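Local atomic coordinates of G-protein alpha subunit Galpha7 (Naegleria fowleri, PDB entry 6NE6), a protein that probably binds guanine nucleotides and acts as a switch in heterotrimeric G-protein signalling. Residues Val243-Asn248 against Arg298-Val303. Residues are numbered along the deposited sequence; the frame is centred on the assembly and turned at random.
Sequences VYLLLN and RDVFFV
Leu247, Val300 and Phe302 form the apolar centre on one face of two parallel neighbours in a P-loop GTPase-like fold, where strand 297-302, outermost in the six-stranded mixed sheet, runs beside strand 242-248. The CD1 methyl of Leu247 serves both partners, 3.7 Å from CE1 of Phe302 and 4.0 Å from CG1 of Val300. Leu245, its CG anti to the backbone N (chi1 178°), lies alongside Val300 on this face, CB 3.9 Å from Val300 CG2, packed against helix 277-291, whose Tyr288 touches both leucines. On the other face, packed against helix 308-326, Tyr244 and Phe301 lie side by side: CD1 of Tyr244 meets the edge of the Phe301 ring at CE2, in its plane, 3.8 Å away.

Between these faces the backbones follow the usual parallel pattern. Leu245 bridges Asp299 O and Phe301 N, and Leu247 does the same between Phe301 O and Val303 N, the bond from Leu247 N to Phe301 O measuring 2.8 Å. Toward the C-terminal ends, Val303 N reaches Leu247 O at 2.9 Å. Here Asn248, which opens a probable guanine-recognising NKxD motif, binds Ser20 O through ND2, tying the strand end to the probable phosphate-binding loop. Its OD1 accepts from Ala305 N, a separate link to the turn after strand 297-302.

At the opposite end, Arg298 CB sits over one face of the Tyr244 ring in a CH-pi contact, 4.0 Å from its centroid. Asp321 OD2, on helix 308-326, takes a salt bridge from Arg298 NE and a hydrogen bond with Tyr244 OH.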
# COMPACT_ATOMS: atom_id res chain seq x y z
N VAL A 243 -13.28 -14.35 7.55
CA VAL A 243 -12.05 -13.58 7.59
C VAL A 243 -10.99 -14.26 6.73
O VAL A 243 -10.67 -15.43 6.94
CB VAL A 243 -11.54 -13.40 9.04
CG1 VAL A 243 -10.34 -12.49 9.06
CG2 VAL A 243 -12.66 -12.83 9.92
N TYR A 244 -10.44 -13.50 5.78
CA TYR A 244 -9.34 -13.94 4.92
C TYR A 244 -8.10 -13.12 5.22
O TYR A 244 -8.19 -11.92 5.50
CB TYR A 244 -9.71 -13.76 3.44
CG TYR A 244 -10.89 -14.59 3.02
CD1 TYR A 244 -10.71 -15.86 2.48
CD2 TYR A 244 -12.19 -14.11 3.14
CE1 TYR A 244 -11.78 -16.63 2.08
CE2 TYR A 244 -13.27 -14.88 2.75
CZ TYR A 244 -13.06 -16.14 2.23
OH TYR A 244 -14.15 -16.90 1.84
N LEU A 245 -6.93 -13.76 5.16
CA LEU A 245 -5.66 -13.07 5.28
C LEU A 245 -5.06 -12.93 3.88
O LEU A 245 -4.89 -13.93 3.18
CB LEU A 245 -4.69 -13.82 6.20
CG LEU A 245 -3.30 -13.17 6.32
CD1 LEU A 245 -3.38 -11.77 6.95
CD2 LEU A 245 -2.35 -14.08 7.10
N LEU A 246 -4.76 -11.69 3.47
CA LEU A 246 -4.14 -11.42 2.18
C LEU A 246 -2.72 -10.92 2.44
O LEU A 246 -2.54 -9.85 3.03
CB LEU A 246 -4.94 -10.38 1.41
CG LEU A 246 -6.06 -10.90 0.51
CD1 LEU A 246 -7.13 -11.62 1.34
CD2 LEU A 246 -6.65 -9.71 -0.24
N LEU A 247 -1.73 -11.68 2.00
CA LEU A 247 -0.33 -11.28 2.15
C LEU A 247 0.04 -10.60 0.83
O LEU A 247 0.24 -11.27 -0.18
CB LEU A 247 0.56 -12.48 2.48
CG LEU A 247 0.22 -13.10 3.85
CD1 LEU A 247 0.96 -14.42 4.11
CD2 LEU A 247 0.49 -12.12 4.98
N ASN A 248 0.08 -9.27 0.86
CA ASN A 248 0.13 -8.42 -0.31
C ASN A 248 1.58 -8.02 -0.61
O ASN A 248 2.51 -8.32 0.14
CB ASN A 248 -0.75 -7.18 -0.06
CG ASN A 248 -0.92 -6.31 -1.29
OD1 ASN A 248 -0.92 -6.78 -2.42
ND2 ASN A 248 -1.05 -5.01 -1.05
N ARG A 298 -10.55 -18.10 7.33
CA ARG A 298 -11.13 -18.95 6.30
C ARG A 298 -10.04 -19.46 5.36
O ARG A 298 -10.01 -20.66 5.02
CB ARG A 298 -12.19 -18.16 5.53
CG ARG A 298 -12.79 -18.91 4.40
CD ARG A 298 -13.62 -20.07 4.90
NE ARG A 298 -14.26 -20.69 3.75
CZ ARG A 298 -15.14 -21.68 3.82
NH1 ARG A 298 -15.51 -22.17 5.00
NH2 ARG A 298 -15.64 -22.18 2.70
N ASP A 299 -9.15 -18.57 4.92
CA ASP A 299 -8.05 -18.97 4.04
C ASP A 299 -6.99 -17.88 4.07
O ASP A 299 -7.19 -16.79 4.61
CB ASP A 299 -8.58 -19.24 2.63
CG ASP A 299 -7.82 -20.34 1.91
OD1 ASP A 299 -6.69 -20.68 2.32
OD2 ASP A 299 -8.37 -20.87 0.93
N VAL A 300 -5.84 -18.17 3.45
CA VAL A 300 -4.73 -17.23 3.33
C VAL A 300 -4.32 -17.19 1.86
O VAL A 300 -4.17 -18.25 1.24
CB VAL A 300 -3.52 -17.62 4.21
CG1 VAL A 300 -2.37 -16.67 3.96
CG2 VAL A 300 -3.90 -17.63 5.69
N PHE A 301 -4.15 -15.99 1.31
CA PHE A 301 -3.81 -15.81 -0.10
C PHE A 301 -2.61 -14.88 -0.23
O PHE A 301 -2.53 -13.87 0.47
CB PHE A 301 -4.97 -15.22 -0.94
CG PHE A 301 -6.17 -16.12 -1.06
CD1 PHE A 301 -6.29 -17.00 -2.12
CD2 PHE A 301 -7.20 -16.06 -0.13
CE1 PHE A 301 -7.41 -17.83 -2.24
CE2 PHE A 301 -8.32 -16.88 -0.25
CZ PHE A 301 -8.42 -17.76 -1.30
N PHE A 302 -1.70 -15.22 -1.14
CA PHE A 302 -0.66 -14.28 -1.54
C PHE A 302 -1.20 -13.47 -2.71
O PHE A 302 -1.89 -14.00 -3.57
CB PHE A 302 0.61 -15.01 -1.98
CG PHE A 302 1.25 -15.83 -0.89
CD1 PHE A 302 1.98 -15.20 0.11
CD2 PHE A 302 1.12 -17.20 -0.87
CE1 PHE A 302 2.58 -15.94 1.11
CE2 PHE A 302 1.71 -17.95 0.14
CZ PHE A 302 2.44 -17.31 1.13
N VAL A 303 -0.85 -12.18 -2.76
CA VAL A 303 -1.34 -11.34 -3.84
C VAL A 303 -0.35 -10.21 -4.12
O VAL A 303 0.45 -9.83 -3.26
CB VAL A 303 -2.75 -10.78 -3.52
CG1 VAL A 303 -2.70 -9.77 -2.41
CG2 VAL A 303 -3.40 -10.18 -4.77